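Local atomic coordinates of malarial CLPB2 atpase/hsp101 protein (Plasmodium falciparum, PDB entry 4IRF), a protein that probably hydrolyses ATP as a ClpB-family AAA+ chaperone to unfold and translocate proteins, and is represented here by its N-terminal cargo-binding domain. Residues A[144-147]-A[148-152]. Residues are numbered along the deposited sequence; the frame is centred on the assembly and turned at random.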
loop_
_atom_site.group_PDB
_atom_site.type_symbol
_atom_site.label_atom_id
_atom_site.label_comp_id
_atom_site.label_asym_id
_atom_site.label_seq_id
_atom_site.Cartn_x
_atom_site.Cartn_y
_atom_site.Cartn_z
ATOM N N ILE A 144 7.538 6.952 -10.965
ATOM C CA ILE A 144 6.096 6.829 -11.003
ATOM C C ILE A 144 5.427 8.120 -10.527
ATOM O O ILE A 144 4.461 8.606 -11.132
ATOM C CB ILE A 144 5.634 5.672 -10.104
ATOM C CG1 ILE A 144 6.093 4.345 -10.705
ATOM C CG2 ILE A 144 4.136 5.723 -9.925
ATOM C CD1 ILE A 144 5.852 3.138 -9.812
ATOM N N LEU A 145 5.936 8.654 -9.420
ATOM C CA LEU A 145 5.370 9.873 -8.853
ATOM C C LEU A 145 5.581 11.068 -9.764
ATOM O O LEU A 145 4.651 11.863 -9.950
ATOM C CB LEU A 145 5.973 10.176 -7.486
ATOM C CG LEU A 145 5.426 9.336 -6.350
ATOM C CD1 LEU A 145 6.043 9.759 -5.030
ATOM C CD2 LEU A 145 3.946 9.524 -6.325
ATOM N N LYS A 146 6.782 11.162 -10.324
ATOM C CA LYS A 146 7.134 12.239 -11.259
ATOM C C LYS A 146 6.256 12.154 -12.513
ATOM O O LYS A 146 5.684 13.154 -12.954
ATOM C CB LYS A 146 8.625 12.156 -11.617
ATOM C CG LYS A 146 9.132 13.219 -12.603
ATOM C CD LYS A 146 10.619 13.051 -12.854
ATOM C CE LYS A 146 11.146 14.104 -13.821
ATOM N NZ LYS A 146 10.446 14.059 -15.142
ATOM N N ARG A 147 6.032 10.973 -13.076
ATOM C CA ARG A 147 5.148 10.877 -14.230
ATOM C C ARG A 147 3.716 11.196 -13.945
ATOM O O ARG A 147 3.032 11.763 -14.750
ATOM C CB ARG A 147 5.191 9.475 -14.849
ATOM C CG ARG A 147 6.538 8.991 -15.296
ATOM C CD ARG A 147 6.382 7.793 -16.214
ATOM N NE ARG A 147 6.122 6.595 -15.459
ATOM C CZ ARG A 147 7.073 5.881 -14.914
ATOM N NH1 ARG A 147 8.315 6.224 -15.088
ATOM N NH2 ARG A 147 6.778 4.839 -14.213
ATOM N N LYS A 148 3.286 10.827 -12.823
ATOM C CA LYS A 148 1.943 11.155 -12.468
ATOM C C LYS A 148 1.764 12.669 -12.404
ATOM O O LYS A 148 0.810 13.201 -12.859
ATOM C CB LYS A 148 1.542 10.498 -11.152
ATOM C CG LYS A 148 0.122 10.779 -10.817
ATOM C CD LYS A 148 -0.180 10.337 -9.420
ATOM C CE LYS A 148 -1.621 10.542 -9.080
ATOM N NZ LYS A 148 -2.556 9.667 -9.788
ATOM N N PHE A 149 2.673 13.384 -11.785
ATOM C CA PHE A 149 2.539 14.835 -11.725
ATOM C C PHE A 149 2.462 15.458 -13.153
ATOM O O PHE A 149 1.629 16.328 -13.522
ATOM C CB PHE A 149 3.745 15.332 -10.939
ATOM C CG PHE A 149 3.959 16.790 -10.986
ATOM C CD1 PHE A 149 2.989 17.653 -10.624
ATOM C CD2 PHE A 149 5.157 17.275 -11.369
ATOM C CE1 PHE A 149 3.198 19.002 -10.640
ATOM C CE2 PHE A 149 5.380 18.621 -11.399
ATOM C CZ PHE A 149 4.401 19.478 -11.033
ATOM N N GLU A 150 3.352 14.942 -13.954
ATOM C CA GLU A 150 3.538 15.493 -15.290
ATOM C C GLU A 150 2.341 15.287 -16.162
ATOM O O GLU A 150 2.142 16.039 -17.056
ATOM C CB GLU A 150 4.851 15.079 -15.923
ATOM C CG GLU A 150 6.010 15.760 -15.235
ATOM C CD GLU A 150 7.360 15.463 -15.813
ATOM O OE1 GLU A 150 7.518 14.423 -16.468
ATOM O OE2 GLU A 150 8.266 16.256 -15.593
ATOM N N LYS A 151 1.500 14.307 -15.860
ATOM C CA LYS A 151 0.284 14.078 -16.617
ATOM C C LYS A 151 -0.753 15.096 -16.278
ATOM O O LYS A 151 -1.708 15.264 -16.989
ATOM C CB LYS A 151 -0.253 12.670 -16.358
ATOM C CG LYS A 151 0.633 11.557 -16.895
ATOM C CD LYS A 151 0.053 10.188 -16.581
ATOM C CE LYS A 151 0.926 9.077 -17.140
ATOM N NZ LYS A 151 0.382 7.729 -16.818
ATOM N N THR A 152 -0.533 15.786 -15.178
ATOM C CA THR A 152 -1.308 16.898 -14.715
ATOM C C THR A 152 -1.102 18.172 -15.577
ATOM O O THR A 152 -1.847 19.120 -15.492
ATOM C CB THR A 152 -0.902 17.132 -13.221
ATOM O OG1 THR A 152 -1.948 16.739 -12.348
ATOM C CG2 THR A 152 -0.445 18.504 -12.844
#
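Lys146 and Glu150, one helical turn apart near the C-terminal end of helix 138-151, are joined by an i to i+4 salt bridge. Lys146 NZ lies 3.1 Å from Glu150 OE2 and 3.2 Å from Glu150 OE1, so the ammonium faces both carboxylate oxygens, though each hydrogen bond is weak. The lysine chain runs straight out from the helix and turns only at its last torsion (chi4 -59°), which swings NZ toward the acid. Glu150 crosses it at a slant, its CG resting 3.5 Å from Lys146 O.

The backbone of the same turns keeps i to i+4 alpha-helical bonding. Lys148 N donates to Ile144 O at 3.0 Å, Phe149 N to Leu145 O at 3.1 Å and Glu150 N to Lys146 O at 3.1 Å. The bond from Lys151 N to Arg147 O is more bent, with an N-H...O angle of 136°; the other three are straighter. Lys151 CG stands beside its own backbone N (chi1 -67°), which brings it within 3.2 Å of Arg147 O, the carbonyl that Lys151 N also uses.

Further round the helix, Lys148 CB lies close to Ile144 O, while Lys148 NZ points away from this turn to form salt bridges with Asp113 and Glu115. The buried Leu145 side chain packs on Glu115, His116 and Ser119 of helix 114-121. Together they hold this end of helix 138-151 against the rest of the Clp N-terminal domain, whereas the Lys146-Glu150 pair is exposed, where solvent would probably weaken its electrostatic contribution.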